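Designed helical repeat protein (Synthetic construct, PDB 5CWG) has no assigned biological function but was designed de novo to probe which helical repeat architectures can be built. Local coordinates at residues A[2-7]-A[55-60]. Numbering follows the deposited sequence. Where two conformers were deposited one is given.
Sequences SSEKEE and VLELAI
L56 lays the tip of one branch, CD1, against the aliphatic part of K5, with CD1 3.7 Å from CG and 4.0 Å from CD of that lysine. Its CB points at the other helix, while the CB of K5 leaves its helix to one side; the two side chains pass at a slant. The lysine is extended as far as CD, then turned about the CG–CD bond (chi3 -97°), which swings CE and NZ off from the two carbons that meet CD1; NZ makes a long, weak ion pair with E46, and the side chain also touches R42 on helix 27-47. L56 is buried, packing on A45 and L8 as well, so the lysine methylenes extend the apolar cover over it at the helix end. Beside this pair, in the modelled conformer of E57, OE2 of E57 lies 4.0 Å from OE2 of E4, a doubtful approach because a second conformer exists. R11 forms a salt bridge to OE2 of E4, which would probably offset any repulsion while E57 holds this conformer. The contact is slight, 98 Å² in all, and joins the start of helix 3-23 to helix 53-73, with helix 27-47 between them in sequence, an arrangement characteristic of stacked helical hairpins in an alpha-helical repeat protein.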
ATOM      1  N   SER A   2      -6.205 -20.681  -0.868  1.00 41.02           N
ATOM      2  CA  SER A   2      -6.409 -21.560   0.280  1.00 44.00           C
ATOM      3  C   SER A   2      -5.215 -22.504   0.466  1.00 42.35           C
ATOM      4  O   SER A   2      -4.437 -22.371   1.398  1.00 40.95           O
ATOM      5  CB  SER A   2      -7.705 -22.364   0.108  1.00 46.46           C
ATOM      6  OG  SER A   2      -7.975 -23.157   1.255  1.00 49.17           O
ATOM      7  N   SER A   3      -5.088 -23.490  -0.401  1.00 39.97           N
ATOM      8  CA  SER A   3      -3.846 -24.230  -0.463  1.00 37.17           C
ATOM      9  C   SER A   3      -2.886 -23.171  -1.037  1.00 31.93           C
ATOM     10  O   SER A   3      -1.740 -23.050  -0.601  1.00 30.24           O
ATOM     11  CB  SER A   3      -3.993 -25.498  -1.301  1.00 42.28           C
ATOM     12  OG  SER A   3      -2.846 -26.345  -1.198  1.00 43.85           O
ATOM     13  N   GLU A   4      -3.380 -22.333  -1.948  1.00 29.07           N
ATOM     14  CA  GLU A   4      -2.561 -21.219  -2.454  1.00 29.57           C
ATOM     15  C   GLU A   4      -2.301 -20.203  -1.345  1.00 25.36           C
ATOM     16  O   GLU A   4      -1.203 -19.675  -1.239  1.00 23.07           O
ATOM     17  CB  GLU A   4      -3.213 -20.523  -3.664  1.00 34.03           C
ATOM     18  CG  GLU A   4      -2.366 -19.365  -4.293  1.00 36.08           C
ATOM     19  CD  GLU A   4      -1.202 -19.842  -5.198  1.00 38.00           C
ATOM     20  OE1 GLU A   4      -1.375 -20.833  -5.951  1.00 37.54           O
ATOM     21  OE2 GLU A   4      -0.109 -19.213  -5.167  1.00 39.77           O
ATOM     22  N   LYS A   5      -3.290 -19.935  -0.499  1.00 25.80           N
ATOM     23  CA  LYS A   5      -3.099 -18.956   0.568  1.00 25.34           C
ATOM     24  C   LYS A   5      -2.028 -19.465   1.518  1.00 23.37           C
ATOM     25  O   LYS A   5      -1.205 -18.674   1.978  1.00 21.48           O
ATOM     26  CB  LYS A   5      -4.407 -18.649   1.319  1.00 27.70           C
ATOM     27  CG  LYS A   5      -5.301 -17.602   0.636  1.00 31.25           C
ATOM     28  CD  LYS A   5      -6.586 -17.324   1.429  1.00 33.55           C
ATOM     29  CE  LYS A   5      -7.761 -18.123   0.902  1.00 38.07           C
ATOM     30  NZ  LYS A   5      -8.948 -17.996   1.784  1.00 41.70           N
ATOM     31  N   GLU A   6      -2.043 -20.764   1.820  1.00 23.28           N
ATOM     32  CA  GLU A   6      -1.042 -21.347   2.712  1.00 23.85           C
ATOM     33  C   GLU A   6       0.348 -21.223   2.108  1.00 21.46           C
ATOM     34  O   GLU A   6       1.300 -20.866   2.791  1.00 21.27           O
ATOM     35  CB  GLU A   6      -1.348 -22.818   3.004  1.00 28.20           C
ATOM     36  CG  GLU A   6      -2.565 -23.064   3.869  1.00 34.38           C
ATOM     37  CD  GLU A   6      -3.053 -24.500   3.758  1.00 40.51           C
ATOM     38  OE1 GLU A   6      -4.078 -24.740   3.081  1.00 41.74           O
ATOM     39  OE2 GLU A   6      -2.401 -25.392   4.338  1.00 43.85           O
ATOM     40  N   GLU A   7       0.477 -21.497   0.817  1.00 20.80           N
ATOM     41  CA  GLU A   7       1.761 -21.438   0.144  1.00 18.80           C
ATOM     42  C   GLU A   7       2.248 -19.995   0.094  1.00 17.52           C
ATOM     43  O   GLU A   7       3.435 -19.729   0.293  1.00 16.78           O
ATOM     44  CB  GLU A   7       1.626 -22.035  -1.251  1.00 20.54           C
ATOM     45  CG  GLU A   7       1.312 -23.525  -1.189  1.00 23.17           C
ATOM     46  CD  GLU A   7       0.608 -24.049  -2.421  1.00 24.83           C
ATOM     47  OE1 GLU A   7       0.649 -23.386  -3.475  1.00 25.55           O
ATOM     48  OE2 GLU A   7      -0.004 -25.135  -2.335  1.00 25.62           O
ATOM     49  N   VAL A  55      -4.910 -10.221  -5.821  1.00 14.48           N
ATOM     50  CA  VAL A  55      -4.821  -9.126  -4.845  1.00 14.45           C
ATOM     51  C   VAL A  55      -3.976  -9.564  -3.642  1.00 12.97           C
ATOM     52  O   VAL A  55      -3.168  -8.791  -3.120  1.00 13.52           O
ATOM     53  CB  VAL A  55      -6.207  -8.655  -4.423  1.00 15.40           C
ATOM     54  CG1 VAL A  55      -6.131  -7.756  -3.171  1.00 16.94           C
ATOM     55  CG2 VAL A  55      -6.819  -7.917  -5.580  1.00 17.46           C
ATOM     56  N   LEU A  56      -4.141 -10.795  -3.179  1.00 13.25           N
ATOM     57  CA  LEU A  56      -3.329 -11.269  -2.063  1.00 13.86           C
ATOM     58  C   LEU A  56      -1.842 -11.285  -2.454  1.00 12.81           C
ATOM     59  O   LEU A  56      -0.988 -10.908  -1.661  1.00 12.70           O
ATOM     60  CB  LEU A  56      -3.786 -12.653  -1.591  1.00 16.03           C
ATOM     61  CG  LEU A  56      -5.178 -12.672  -1.011  1.00 19.29           C
ATOM     62  CD1 LEU A  56      -5.538 -14.097  -0.650  1.00 22.57           C
ATOM     63  CD2 LEU A  56      -5.284 -11.787   0.193  1.00 20.00           C
ATOM     64  N   GLU A  57      -1.530 -11.724  -3.674  0.55 11.75           N
ATOM     65  CA  GLU A  57      -0.154 -11.709  -4.166  0.55 12.13           C
ATOM     66  C   GLU A  57       0.394 -10.274  -4.161  0.55 11.58           C
ATOM     67  O   GLU A  57       1.534 -10.043  -3.759  0.55 12.56           O
ATOM     68  CB  GLU A  57      -0.075 -12.325  -5.570  0.55 12.96           C
ATOM     69  CG  GLU A  57      -0.122 -13.865  -5.582  0.55 17.19           C
ATOM     70  CD  GLU A  57      -0.389 -14.475  -6.962  0.55 24.57           C
ATOM     71  OE1 GLU A  57      -0.331 -13.734  -7.974  0.55 28.13           O
ATOM     72  OE2 GLU A  57      -0.658 -15.702  -7.034  0.55 26.16           O
ATOM     73  N   LEU A  58      -0.395  -9.301  -4.605  1.00 12.73           N
ATOM     74  CA  LEU A  58       0.048  -7.912  -4.639  1.00 14.34           C
ATOM     75  C   LEU A  58       0.313  -7.402  -3.227  1.00 12.71           C
ATOM     76  O   LEU A  58       1.276  -6.664  -2.996  1.00 12.73           O
ATOM     77  CB  LEU A  58      -0.960  -7.033  -5.354  1.00 17.62           C
ATOM     78  CG  LEU A  58      -1.000  -7.212  -6.887  1.00 19.16           C
ATOM     79  CD1 LEU A  58      -2.227  -6.484  -7.471  1.00 20.23           C
ATOM     80  CD2 LEU A  58       0.267  -6.775  -7.610  1.00 20.01           C
ATOM     81  N   ALA A  59      -0.557  -7.742  -2.274  1.00 12.21           N
ATOM     82  CA  ALA A  59      -0.357  -7.357  -0.885  1.00 12.92           C
ATOM     83  C   ALA A  59       0.946  -7.936  -0.333  1.00 11.66           C
ATOM     84  O   ALA A  59       1.710  -7.247   0.372  1.00 12.10           O
ATOM     85  CB  ALA A  59      -1.537  -7.809  -0.039  1.00 13.62           C
ATOM     86  N   ILE A  60       1.188  -9.204  -0.614  1.00 11.96           N
ATOM     87  CA  ILE A  60       2.401  -9.857  -0.136  1.00 12.50           C
ATOM     88  C   ILE A  60       3.632  -9.274  -0.824  1.00 12.43           C
ATOM     89  O   ILE A  60       4.673  -9.119  -0.194  1.00 13.16           O
ATOM     90  CB  ILE A  60       2.316 -11.386  -0.245  1.00 15.38           C
ATOM     91  CG1 ILE A  60       1.621 -12.013   0.972  1.00 18.82           C
ATOM     92  CG2 ILE A  60       3.692 -12.035  -0.386  1.00 18.06           C
ATOM     93  CD1 ILE A  60       0.357 -11.346   1.439  1.00 20.98           C
TER